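Local coordinates for biotin protein ligase-like protein of unknown function (Silicibacter sp., PDB 3BFM) that is of unknown function but resembles biotin protein ligases and binds calcium ions in the crystal, at residues I226-T229 against T230-V233; D142-A145 against L146-G150; N77-G80 against A81-P85; N172-E176 against G177-T181; A152-A156 against P157-E161. All blocks are in the same frame, centred on the assembly; numbering follows the deposited sequence. Where two conformers were deposited one is given.

Contact 1 (I226-T229 against T230-V233)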
loop_
_atom_site.group_PDB
_atom_site.type_symbol
_atom_site.label_atom_id
_atom_site.label_comp_id
_atom_site.label_asym_id
_atom_site.label_seq_id
_atom_site.Cartn_x
_atom_site.Cartn_y
_atom_site.Cartn_z
ATOM N N ILE A 226 -22.630 10.833 -20.667
ATOM C CA ILE A 226 -21.670 9.874 -21.209
ATOM C C ILE A 226 -20.932 9.301 -20.011
ATOM O O ILE A 226 -20.117 9.998 -19.394
ATOM C CB ILE A 226 -20.698 10.536 -22.182
ATOM C CG1 ILE A 226 -21.446 11.452 -23.163
ATOM C CG2 ILE A 226 -19.862 9.474 -22.911
ATOM C CD1 ILE A 226 -22.290 10.725 -24.168
ATOM N N PRO A 227 -21.242 8.039 -19.642
ATOM C CA PRO A 227 -20.571 7.503 -18.474
ATOM C C PRO A 227 -19.056 7.317 -18.747
ATOM O O PRO A 227 -18.648 7.024 -19.869
ATOM C CB PRO A 227 -21.257 6.135 -18.250
ATOM C CG PRO A 227 -22.403 6.079 -19.157
ATOM C CD PRO A 227 -22.167 7.061 -20.239
ATOM N N LEU A 228 -18.244 7.455 -17.705
ATOM C CA LEU A 228 -16.801 7.355 -17.848
ATOM C C LEU A 228 -16.361 5.926 -18.233
ATOM O O LEU A 228 -15.301 5.746 -18.851
ATOM C CB LEU A 228 -16.114 7.836 -16.580
ATOM C CG LEU A 228 -14.592 8.002 -16.664
ATOM C CD1 LEU A 228 -14.134 8.859 -17.832
ATOM C CD2 LEU A 228 -14.093 8.550 -15.323
ATOM N N THR A 229 -17.212 4.929 -17.953
ATOM C CA THR A 229 -17.002 3.552 -18.440
ATOM C C THR A 229 -16.769 3.440 -19.957
ATOM O O THR A 229 -16.077 2.501 -20.412
ATOM C CB THR A 229 -18.130 2.596 -17.982
ATOM O OG1 THR A 229 -19.392 3.151 -18.341
ATOM C CG2 THR A 229 -18.141 2.437 -16.491
ATOM N N THR A 230 -17.252 4.418 -20.734
ATOM C CA THR A 230 -17.032 4.453 -22.163
ATOM C C THR A 230 -15.557 4.576 -22.590
ATOM O O THR A 230 -15.231 4.246 -23.720
ATOM C CB THR A 230 -17.868 5.561 -22.877
ATOM O OG1 THR A 230 -17.383 6.845 -22.498
ATOM C CG2 THR A 230 -19.348 5.416 -22.532
ATOM N N VAL A 231 -14.672 5.027 -21.700
ATOM C CA VAL A 231 -13.252 5.200 -22.048
ATOM C C VAL A 231 -12.417 3.981 -21.666
ATOM O O VAL A 231 -11.229 3.957 -21.911
ATOM C CB VAL A 231 -12.656 6.497 -21.415
ATOM C CG1 VAL A 231 -13.613 7.704 -21.622
ATOM C CG2 VAL A 231 -12.401 6.311 -19.952
ATOM N N LEU A 232 -13.038 2.970 -21.073
ATOM C CA LEU A 232 -12.351 1.722 -20.781
ATOM C C LEU A 232 -11.735 1.118 -22.020
ATOM O O LEU A 232 -12.379 1.001 -23.067
ATOM C CB LEU A 232 -13.288 0.713 -20.118
ATOM C CG LEU A 232 -13.615 0.899 -18.650
ATOM C CD1 LEU A 232 -14.752 -0.039 -18.285
ATOM C CD2 LEU A 232 -12.411 0.626 -17.732
ATOM N N VAL A 233 -10.469 0.743 -21.905
ATOM C CA VAL A 233 -9.743 0.113 -23.005
ATOM C C VAL A 233 -10.292 -1.297 -23.165
ATOM O O VAL A 233 -10.323 -2.060 -22.191
ATOM C CB VAL A 233 -8.240 0.042 -22.746
ATOM C CG1 VAL A 233 -7.542 -0.779 -23.841
ATOM C CG2 VAL A 233 -7.666 1.452 -22.709
#

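Contact 2 (D142-A145 against L146-G150)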
loop_
_atom_site.group_PDB
_atom_site.type_symbol
_atom_site.label_atom_id
_atom_site.label_comp_id
_atom_site.label_asym_id
_atom_site.label_seq_id
_atom_site.Cartn_x
_atom_site.Cartn_y
_atom_site.Cartn_z
ATOM N N ASP A 142 -0.093 13.097 -30.179
ATOM C CA ASP A 142 0.636 14.096 -29.383
ATOM C C ASP A 142 1.084 15.293 -30.199
ATOM O O ASP A 142 1.610 15.132 -31.283
ATOM C CB ASP A 142 1.866 13.453 -28.721
ATOM C CG ASP A 142 1.492 12.342 -27.740
ATOM O OD1 ASP A 142 0.506 12.503 -26.982
ATOM O OD2 ASP A 142 2.186 11.302 -27.748
ATOM N N GLU A 143 0.922 16.481 -29.639
ATOM C CA GLU A 143 1.323 17.727 -30.276
ATOM C C GLU A 143 2.632 18.296 -29.728
ATOM O O GLU A 143 3.256 19.148 -30.362
ATOM C CB GLU A 143 0.192 18.745 -30.119
ATOM C CG GLU A 143 -1.132 18.199 -30.589
ATOM C CD GLU A 143 -2.338 19.098 -30.283
ATOM O OE1 GLU A 143 -2.497 19.613 -29.144
ATOM O OE2 GLU A 143 -3.163 19.249 -31.208
ATOM N N THR A 144 3.056 17.835 -28.553
ATOM C CA THR A 144 4.316 18.271 -27.968
ATOM C C THR A 144 4.886 17.114 -27.150
ATOM O O THR A 144 4.423 15.984 -27.253
ATOM C CB THR A 144 4.134 19.530 -27.099
ATOM O OG1 THR A 144 5.412 20.100 -26.762
ATOM C CG2 THR A 144 3.361 19.226 -25.824
ATOM N N ALA A 145 5.908 17.413 -26.365
ATOM C CA ALA A 145 6.550 16.440 -25.506
ATOM C C ALA A 145 7.054 17.223 -24.313
ATOM O O ALA A 145 7.307 18.426 -24.410
ATOM C CB ALA A 145 7.692 15.738 -26.213
ATOM N N LEU A 146 7.212 16.541 -23.188
ATOM C CA LEU A 146 7.524 17.181 -21.924
ATOM C C LEU A 146 8.740 18.088 -21.977
ATOM O O LEU A 146 8.692 19.209 -21.482
ATOM C CB LEU A 146 7.766 16.144 -20.827
ATOM C CG LEU A 146 7.725 16.705 -19.399
ATOM C CD1 LEU A 146 6.331 17.126 -18.998
ATOM C CD2 LEU A 146 8.272 15.614 -18.471
ATOM N N TYR A 147 9.831 17.594 -22.565
ATOM C CA TYR A 147 11.081 18.331 -22.560
ATOM C C TYR A 147 11.067 19.430 -23.613
ATOM O O TYR A 147 11.947 20.293 -23.629
ATOM C CB TYR A 147 12.288 17.392 -22.726
ATOM C CG TYR A 147 12.485 16.465 -21.561
ATOM C CD1 TYR A 147 12.130 16.836 -20.272
ATOM C CD2 TYR A 147 13.081 15.222 -21.726
ATOM C CE1 TYR A 147 12.303 15.979 -19.218
ATOM C CE2 TYR A 147 13.272 14.356 -20.675
ATOM C CZ TYR A 147 12.898 14.734 -19.414
ATOM O OH TYR A 147 13.095 13.853 -18.357
ATOM N N ALA A 148 10.066 19.399 -24.485
ATOM C CA ALA A 148 9.833 20.499 -25.410
ATOM C C ALA A 148 9.119 21.663 -24.714
ATOM O O ALA A 148 9.110 22.773 -25.241
ATOM C CB ALA A 148 9.024 20.012 -26.640
ATOM N N GLU A 149 8.547 21.423 -23.535
ATOM C CA GLU A 149 7.657 22.399 -22.868
ATOM C C GLU A 149 8.227 23.030 -21.617
ATOM O O GLU A 149 7.474 23.436 -20.733
ATOM C CB GLU A 149 6.324 21.716 -22.515
ATOM C CG GLU A 149 5.512 21.344 -23.732
ATOM C CD GLU A 149 5.133 22.572 -24.569
ATOM O OE1 GLU A 149 5.003 23.670 -23.984
ATOM O OE2 GLU A 149 4.976 22.417 -25.799
ATOM N N GLY A 150 9.551 23.098 -21.534
ATOM C CA GLY A 150 10.214 23.758 -20.427
ATOM C C GLY A 150 10.529 22.921 -19.204
ATOM O O GLY A 150 10.858 23.488 -18.155
#

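Contact 3 (N77-G80 against A81-P85)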
loop_
_atom_site.group_PDB
_atom_site.type_symbol
_atom_site.label_atom_id
_atom_site.label_comp_id
_atom_site.label_asym_id
_atom_site.label_seq_id
_atom_site.Cartn_x
_atom_site.Cartn_y
_atom_site.Cartn_z
ATOM N N ASN A 77 -0.249 17.038 -9.805
ATOM C CA ASN A 77 0.452 17.390 -8.570
ATOM C C ASN A 77 1.923 16.996 -8.642
ATOM O O ASN A 77 2.798 17.726 -8.176
ATOM C CB ASN A 77 -0.123 16.645 -7.359
ATOM C CG ASN A 77 -1.532 17.076 -6.943
ATOM O OD1 ASN A 77 -2.014 16.585 -5.930
ATOM N ND2 ASN A 77 -2.194 17.919 -7.701
ATOM N N ALA A 78 2.180 15.822 -9.208
ATOM C CA ALA A 78 3.510 15.266 -9.365
ATOM C C ALA A 78 4.334 16.154 -10.283
ATOM O O ALA A 78 5.419 16.568 -9.921
ATOM C CB ALA A 78 3.439 13.811 -9.897
ATOM N N LEU A 79 3.811 16.494 -11.458
ATOM C CA LEU A 79 4.572 17.384 -12.351
ATOM C C LEU A 79 4.791 18.802 -11.727
ATOM O O LEU A 79 5.906 19.355 -11.780
ATOM C CB LEU A 79 3.876 17.481 -13.706
ATOM C CG LEU A 79 4.634 18.147 -14.856
ATOM C CD1 LEU A 79 6.065 17.599 -14.968
ATOM C CD2 LEU A 79 3.853 17.915 -16.154
ATOM N N GLY A 80 3.746 19.376 -11.131
ATOM C CA GLY A 80 3.863 20.669 -10.441
ATOM C C GLY A 80 4.917 20.747 -9.340
ATOM O O GLY A 80 5.548 21.789 -9.124
ATOM N N ALA A 81 5.121 19.641 -8.643
ATOM C CA ALA A 81 6.196 19.554 -7.652
ATOM C C ALA A 81 7.623 19.596 -8.251
ATOM O O ALA A 81 8.581 19.848 -7.514
ATOM C CB ALA A 81 6.032 18.290 -6.822
ATOM N N LEU A 82 7.771 19.315 -9.550
ATOM C CA LEU A 82 9.091 19.158 -10.199
ATOM C C LEU A 82 9.381 20.167 -11.312
ATOM O O LEU A 82 10.530 20.401 -11.666
ATOM C CB LEU A 82 9.220 17.735 -10.785
ATOM C CG LEU A 82 9.174 16.573 -9.787
ATOM C CD1 LEU A 82 9.257 15.210 -10.503
ATOM C CD2 LEU A 82 10.270 16.677 -8.750
ATOM N N ALA A 83 8.337 20.737 -11.890
ATOM C CA ALA A 83 8.470 21.575 -13.069
ATOM C C ALA A 83 8.422 23.045 -12.698
ATOM O O ALA A 83 7.965 23.400 -11.631
ATOM C CB ALA A 83 7.334 21.281 -14.031
ATOM N N PRO A 84 8.854 23.912 -13.620
ATOM C CA PRO A 84 8.666 25.342 -13.423
ATOM C C PRO A 84 7.188 25.706 -13.289
ATOM O O PRO A 84 6.322 25.095 -13.919
ATOM C CB PRO A 84 9.255 25.958 -14.690
ATOM C CG PRO A 84 10.106 24.918 -15.277
ATOM C CD PRO A 84 9.544 23.602 -14.872
ATOM N N PRO A 85 6.887 26.709 -12.457
ATOM C CA PRO A 85 5.492 27.040 -12.148
ATOM C C PRO A 85 4.687 27.561 -13.321
ATOM O O PRO A 85 3.466 27.495 -13.299
ATOM C CB PRO A 85 5.617 28.123 -11.073
ATOM C CG PRO A 85 6.960 28.687 -11.254
ATOM C CD PRO A 85 7.828 27.577 -11.736
HETATM O O HOH W 1 5.506 24.027 -10.315
HETATM O O HOH W 2 8.114 22.958 -9.131
#

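Contact 4 (N172-E176 against G177-T181)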
loop_
_atom_site.group_PDB
_atom_site.type_symbol
_atom_site.label_atom_id
_atom_site.label_comp_id
_atom_site.label_asym_id
_atom_site.label_seq_id
_atom_site.Cartn_x
_atom_site.Cartn_y
_atom_site.Cartn_z
ATOM N N ASN A 172 -5.941 7.182 -1.271
ATOM C CA ASN A 172 -6.279 7.015 0.167
ATOM C C ASN A 172 -7.405 7.977 0.593
ATOM O O ASN A 172 -8.323 7.591 1.299
ATOM C CB ASN A 172 -5.050 7.148 1.083
ATOM C CG ASN A 172 -4.115 5.943 0.988
ATOM O OD1 ASN A 172 -4.567 4.832 0.772
ATOM N ND2 ASN A 172 -2.816 6.162 1.177
ATOM N N ARG A 173 -7.397 9.200 0.094
ATOM C CA ARG A 173 -8.452 10.145 0.433
ATOM C C ARG A 173 -9.789 9.748 -0.170
ATOM O O ARG A 173 -10.841 9.918 0.449
ATOM C CB ARG A 173 -8.063 11.548 0.024
ATOM C CG ARG A 173 -6.879 12.017 0.854
ATOM C CD ARG A 173 -6.518 13.375 0.543
ATOM N NE ARG A 173 -7.462 14.307 1.149
ATOM C CZ ARG A 173 -7.503 15.600 0.859
ATOM N NH1 ARG A 173 -6.638 16.111 -0.016
ATOM N NH2 ARG A 173 -8.400 16.373 1.465
ATOM N N TRP A 174 -9.756 9.223 -1.391
ATOM C CA TRP A 174 -10.945 8.711 -2.013
ATOM C C TRP A 174 -11.544 7.589 -1.147
ATOM O O TRP A 174 -12.752 7.540 -0.892
ATOM C CB TRP A 174 -10.600 8.188 -3.406
ATOM C CG TRP A 174 -11.716 7.485 -4.085
ATOM C CD1 TRP A 174 -12.711 8.045 -4.839
ATOM C CD2 TRP A 174 -11.951 6.073 -4.101
ATOM N NE1 TRP A 174 -13.537 7.084 -5.318
ATOM C CE2 TRP A 174 -13.092 5.855 -4.892
ATOM C CE3 TRP A 174 -11.286 4.972 -3.542
ATOM C CZ2 TRP A 174 -13.612 4.585 -5.117
ATOM C CZ3 TRP A 174 -11.801 3.703 -3.767
ATOM C CH2 TRP A 174 -12.962 3.524 -4.551
ATOM N N ASP A 175 -10.691 6.688 -0.685
ATOM C CA ASP A 175 -11.113 5.573 0.159
ATOM C C ASP A 175 -11.717 6.042 1.476
ATOM O O ASP A 175 -12.608 5.390 2.022
ATOM C CB ASP A 175 -9.924 4.647 0.446
ATOM C CG ASP A 175 -10.320 3.430 1.280
ATOM O OD1 ASP A 175 -11.088 2.605 0.747
ATOM O OD2 ASP A 175 -9.868 3.313 2.445
ATOM N N GLU A 176 -11.239 7.167 1.989
ATOM C CA GLU A 176 -11.757 7.726 3.232
ATOM C C GLU A 176 -13.013 8.567 2.993
ATOM O O GLU A 176 -13.480 9.250 3.910
ATOM C CB GLU A 176 -10.673 8.561 3.921
ATOM C CG GLU A 176 -9.555 7.692 4.519
ATOM C CD GLU A 176 -8.245 8.451 4.767
ATOM O OE1 GLU A 176 -8.302 9.676 5.026
ATOM O OE2 GLU A 176 -7.154 7.820 4.693
ATOM N N GLY A 177 -13.531 8.560 1.765
ATOM C CA GLY A 177 -14.789 9.216 1.455
ATOM C C GLY A 177 -14.718 10.660 0.993
ATOM O O GLY A 177 -15.741 11.345 0.979
ATOM N N GLU A 178 -13.551 11.121 0.551
ATOM C CA GLU A 178 -13.387 12.519 0.143
ATOM C C GLU A 178 -13.603 12.760 -1.336
ATOM O O GLU A 178 -12.910 13.571 -1.938
ATOM C CB GLU A 178 -11.994 13.031 0.533
ATOM C CG GLU A 178 -11.670 12.896 1.981
ATOM C CD GLU A 178 -10.541 13.815 2.373
ATOM O OE1 GLU A 178 -10.745 15.058 2.325
ATOM O OE2 GLU A 178 -9.456 13.298 2.730
ATOM N N LEU A 179 -14.571 12.070 -1.929
ATOM C CA LEU A 179 -14.929 12.230 -3.361
ATOM C C LEU A 179 -15.206 13.684 -3.742
ATOM O O LEU A 179 -14.745 14.158 -4.781
ATOM C CB LEU A 179 -16.138 11.325 -3.709
ATOM C CG LEU A 179 -16.656 11.300 -5.143
ATOM C CD1 LEU A 179 -15.574 10.765 -6.039
ATOM C CD2 LEU A 179 -17.938 10.484 -5.267
ATOM N N GLU A 180 -15.926 14.405 -2.890
ATOM C CA GLU A 180 -16.287 15.789 -3.176
ATOM C C GLU A 180 -15.059 16.683 -3.384
ATOM O O GLU A 180 -15.024 17.493 -4.310
ATOM C CB GLU A 180 -17.164 16.352 -2.055
ATOM C CG GLU A 180 -17.822 17.639 -2.417
ATOM N N THR A 181 -14.043 16.526 -2.542
ATOM C CA THR A 181 -12.806 17.293 -2.669
ATOM C C THR A 181 -12.056 16.916 -3.957
ATOM O O THR A 181 -11.507 17.764 -4.658
ATOM C CB THR A 181 -11.877 17.035 -1.472
ATOM O OG1 THR A 181 -12.563 17.370 -0.258
ATOM C CG2 THR A 181 -10.608 17.830 -1.583
HETATM O O HOH W 3 -14.820 9.153 -1.602
#

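Contact 5 (A152-A156 against P157-E161)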
loop_
_atom_site.group_PDB
_atom_site.type_symbol
_atom_site.label_atom_id
_atom_site.label_comp_id
_atom_site.label_asym_id
_atom_site.label_seq_id
_atom_site.Cartn_x
_atom_site.Cartn_y
_atom_site.Cartn_z
ATOM N N ALA A 152 12.903 20.445 -18.893
ATOM C CA ALA A 152 14.166 19.747 -19.067
ATOM C C ALA A 152 14.848 19.387 -17.732
ATOM O O ALA A 152 15.604 18.420 -17.677
ATOM C CB ALA A 152 15.109 20.565 -19.982
ATOM N N ASP A 153 14.564 20.114 -16.653
ATOM C CA ASP A 153 15.143 19.764 -15.355
ATOM C C ASP A 153 14.319 18.710 -14.585
ATOM O O ASP A 153 14.613 18.427 -13.424
ATOM C CB ASP A 153 15.297 21.009 -14.488
ATOM N N VAL A 154 13.258 18.172 -15.199
ATOM C CA VAL A 154 12.454 17.146 -14.551
ATOM C C VAL A 154 13.010 15.777 -14.970
ATOM O O VAL A 154 12.998 15.439 -16.138
ATOM C CB VAL A 154 10.990 17.277 -14.966
ATOM C CG1 VAL A 154 10.132 16.152 -14.337
ATOM C CG2 VAL A 154 10.470 18.664 -14.581
ATOM N N ALA A 155 13.507 15.000 -14.019
ATOM C CA ALA A 155 14.044 13.680 -14.309
ATOM C C ALA A 155 12.911 12.670 -14.366
ATOM O O ALA A 155 12.020 12.710 -13.513
ATOM C CB ALA A 155 15.050 13.281 -13.243
ATOM N N ALA A 156 12.942 11.763 -15.350
ATOM C CA ALA A 156 11.842 10.813 -15.559
ATOM C C ALA A 156 11.666 9.910 -14.357
ATOM O O ALA A 156 10.537 9.678 -13.915
ATOM C CB ALA A 156 12.052 9.953 -16.851
ATOM N N PRO A 157 12.785 9.375 -13.813
ATOM C CA PRO A 157 12.635 8.551 -12.612
ATOM C C PRO A 157 11.964 9.288 -11.455
ATOM O O PRO A 157 11.175 8.707 -10.732
ATOM C CB PRO A 157 14.091 8.211 -12.221
ATOM C CG PRO A 157 14.910 8.458 -13.416
ATOM C CD PRO A 157 14.190 9.477 -14.250
ATOM N N ARG A 158 12.330 10.539 -11.229
ATOM C CA ARG A 158 11.750 11.316 -10.123
ATOM C C ARG A 158 10.280 11.607 -10.352
ATOM O O ARG A 158 9.494 11.604 -9.423
ATOM C CB ARG A 158 12.502 12.627 -9.925
ATOM C CG ARG A 158 14.012 12.473 -9.633
ATOM C CD ARG A 158 14.314 11.823 -8.293
ATOM N NE ARG A 158 14.255 10.367 -8.297
ATOM C CZ ARG A 158 15.199 9.559 -8.782
ATOM N NH1 ARG A 158 16.282 10.051 -9.379
ATOM N NH2 ARG A 158 15.030 8.249 -8.709
ATOM N N LEU A 159 9.922 11.894 -11.598
ATOM C CA LEU A 159 8.508 12.101 -11.990
ATOM C C LEU A 159 7.629 10.844 -11.765
ATOM O O LEU A 159 6.511 10.911 -11.241
ATOM C CB LEU A 159 8.431 12.599 -13.421
ATOM C CG LEU A 159 7.012 12.919 -13.931
ATOM C CD1 LEU A 159 6.280 13.989 -13.114
ATOM C CD2 LEU A 159 7.014 13.335 -15.425
ATOM N N LEU A 160 8.154 9.693 -12.175
ATOM C CA LEU A 160 7.520 8.413 -11.884
ATOM C C LEU A 160 7.277 8.175 -10.406
ATOM O O LEU A 160 6.172 7.810 -10.009
ATOM C CB LEU A 160 8.345 7.288 -12.492
ATOM C CG LEU A 160 7.901 5.863 -12.222
ATOM C CD1 LEU A 160 6.456 5.606 -12.721
ATOM C CD2 LEU A 160 8.907 4.926 -12.913
ATOM N N GLU A 161 8.318 8.368 -9.582
ATOM C CA GLU A 161 8.204 8.222 -8.147
ATOM C C GLU A 161 7.151 9.149 -7.594
ATOM O O GLU A 161 6.351 8.767 -6.744
ATOM C CB GLU A 161 9.542 8.585 -7.483
ATOM C CG GLU A 161 10.612 7.575 -7.726
ATOM C CD GLU A 161 11.989 8.027 -7.243
ATOM O OE1 GLU A 161 12.181 9.241 -6.973
ATOM O OE2 GLU A 161 12.865 7.142 -7.098
#

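Contact 1 (I226-T229 against T230-V233)
Pro227 and Thr230 meet across a short 3-10 turn, 228-231, that follows strand 223-226 of a three-stranded antiparallel sheet, in a C-terminal region that is probably SH3-like. The backbone oxygen Pro227 O takes two bonds from one residue. Thr230 OG1 lies 2.9 Å from it and almost in line with the carbonyl, whereas Thr230 N, 3.1 Å from Pro227 O, comes in well above the carbonyl plane, so Thr230 grips the start of the turn with backbone and hydroxyl together. The side chain manages this because OG1 stands between its own backbone N and carbonyl carbon (chi1 68°), folded back over the turn. The same rotation puts the methyl Thr230 CG2 beside the backbone N, 4.0 Å from Pro227 CD, with the two side chains at about a right angle. Ile226 CG2 comes to the hydroxyl as well, 3.6 Å from Thr230 OG1, and Trp93 touches both residues.

Leu228 makes the apolar part. It has CG anti to the backbone N (chi1 -170°), which carries CD1 forward over the turn, to 3.7 Å from Val231 CG2. Leu68 of helix 67-82 packs on this pair, and Ile109 of strand 102-111 touches Val231 and Leu232, tying the turn to the ligase-like domain. Two more i to i+3 bonds complete the backbone pattern: Val231 N to Leu228 O at 3.0 Å, and Leu232 N to Thr229 O at 3.1 Å. Val231 CG2, wedged between its own backbone N and carbonyl carbon, also comes within 3.2 Å of Leu228 O.

Contact 2 (D142-A145 against L146-G150)
Thr144 and Glu149 face each other across a turn of 3-10 helix that begins at Leu146, in the long loop between strand 123-130 and helix 156-175. One side-chain hydrogen bond crosses the turn: Thr144 OG1 donates to Glu149 OE2, a notably short 2.5 Å, on the anti lone pair of that oxygen, which points away from OE1. Two torsions bring the partners together. Thr144 holds OG1 opposite its backbone N (chi1 -168°), and Glu149 bends at its second torsion (chi2 -61°), curling the carboxylate back over the start of the turn. OE1 of the same carboxylate is bonded to Asn100 ND2, so each of its oxygens has a mate. With an alanine here in place of Glu149, the Thr144 hydroxyl and the Asn100 amide would probably lose these acceptors, and the threonine would be free to turn.

Backbone bonds make the turn itself: Ala148 N reaches Ala145 O at 2.9 Å, and Glu149 N reaches Leu146 O at 3.0 Å. Ala145 N, by contrast, is buried without a partner. Tyr147 is turned out of this contact; its hydroxyl is bonded to Val154 O and its ring meets that of Trp132.

The apolar contacts are slight. Glu149 CG lies 3.7 Å from Thr144 CG2, so the aliphatic part of the glutamate also presses on the threonine. Around them, Thr144 rests on Ala102 and Cys104 of strand 102-111, and Leu146 on Ile99 of strand 96-99. The methyl Ala148 CB simply packs against two oxygens, 3.2 Å from Ala145 O and 3.6 Å from Thr144 OG1.

Contact 3 (N77-G80 against A81-P85)
Leu79 O takes two backbone bonds from the residues at and just past the end of helix 67-82: Ala83 N at 2.8 Å, nearly in line with the carbonyl, and Leu82 N at 2.9 Å from well above its plane. Two residues earlier, Ala81 N is bonded to Asn77 O at 3.0 Å and only weakly to Ala78 O. Side chains add little to this first shell. Leu79 has CG anti to its backbone N (chi1 -169°), which lets CD1 lean forward to 4.0 Å from Ala83 CB, and that methyl also sits 3.3 Å from Leu79 O. The CB of Ala81, for its part, rests against the carbonyl oxygens of Asn77 and Ala78.

Two waters form the next layer. Both are bonded to Gly80 O and to Ala83 O; water 1 is 2.9 Å from Ala83 O and water 2 is 2.8 Å from Gly80 O. They probably stand in for the amide that a continuing helix would offer from four residues on; that residue is Pro84, which has no N-H.

Farther out, helix 156-175 fixes the position of this end. Asn77 OD1 is bonded to Trp170 NE1, Ala78 packs on Ser162 and His166, and Leu82 lies against Leu159. From the loop before that helix, Val154 touches Leu82 and Ala83. Ala83 itself has left helical angles (psi 164°), its carbonyl turned over to the waters. A last turn in which i+3 and i+4 bonds share one carbonyl is here a helix C-terminus with a proline just after it, where the next i+4 amide is lacking.

Contact 4 (N172-E176 against G177-T181)
Trp174 O is gripped by two groups: Gly177 N, 3.0 Å away and well above the carbonyl plane, and water 3, which donates from 2.7 Å. The water in turn accepts a weak bond from Leu179 N, bridging the end of one helix to the start of the next. Beside it, Glu178 N reaches back to Arg173 O at 3.0 Å. These two backbone bonds, with Gly177 at positive phi (91°) as the C-prime residue, make a Schellman motif that closes helix 156-175; a side chain at Gly177 would run into the carbonyl of Glu176. Glu178 then serves as the N-cap residue of helix 179-189.

Across this joint Arg173 holds Glu178 side-on in a salt bridge. NE meets Glu178 OE2 at 2.7 Å, in the guanidinium plane but from above the carboxylate, and NH2 meets Glu178 OE1 at 2.8 Å. The two planes are 61° apart, so the grip is twisted. A bend at the third torsion of Arg173 (chi3 76°) turns the guanidinium to its partner. Were Arg173 an alanine, the Glu178 carboxylate would probably lose its positive mate and be free to swing, with Glu178 OE2 4.4 Å from the like-charged Glu176 OE1.

On the apolar flank, Trp174 and Leu179 run side by side, and Leu179 CD1 comes to the edge of the indole, 4.1 Å from Trp174 CD1.

Contact 5 (A152-A156 against P157-E161)
Ala155 O accepts the first backbone bond of helix 156-175, from Leu159 N at 3.0 Å, and Ala156 O follows with Leu160 N, also at 3.0 Å. Both donors come in nearly along the carbonyl, the regular i+4 pattern, and Glu161 N continues it to Pro157 O.

A salt bridge links Arg158 and Glu161 along the helix. Arg158 folds back at its second and third torsions (chi2 -67°, chi3 82°) and grips Glu161 side-on: NE meets Glu161 OE1 at 2.7 Å and NH2 meets Glu161 OE2 at 2.9 Å. Both oxygens lie close to the guanidinium plane, yet each is approached from above the carboxylate. One face of the guanidinium lies over Pro157 CB, 3.5 Å above the plane and offset toward the rim. Glu161 OE2 has a second donor, Thr7 N, which pins the carboxylate from the N-terminal arm.

Apolar contacts line the other parts of the turn. Val154 CG1 reaches Leu159 CB at 4.0 Å, and Ala155 CB touches the aliphatic start of Arg158, 3.8 Å from its CG. Leu159 also packs on Leu146 of the preceding loop. Ala156 and Leu160 lie on strand 39-44, Ala156 on Leu44 and Leu160 on Tyr42 and Leu44.

Ala155 is the N-cap residue, but its methyl cannot accept an amide proton. Pro157 fits the first turn, where its backbone nitrogen needs no acceptor. This is a helix N-terminus with a proline in its first turn, laid against the mixed sheet of a biotin/lipoate-ligase-like domain.

In the fold
From the N terminus, contact 3 comes first, where helix 67-82 runs out. Contact 2 follows, a tight turn inside the loop after strand 123-130, and contact 5 starts helix 156-175 just beyond it. Contact 4 ends that same helix, its centre about 27 Å from that of contact 5, and hands the chain on to helix 179-189. Contact 1 lies last, in the C-terminal region after strand 223-226. All five are in series; none nests or crosses. Contacts 2, 3 and 5 touch one another and gather a helix end, a helix start and a loop at one place, whereas contacts 1 and 4 stand apart, touching none of the others.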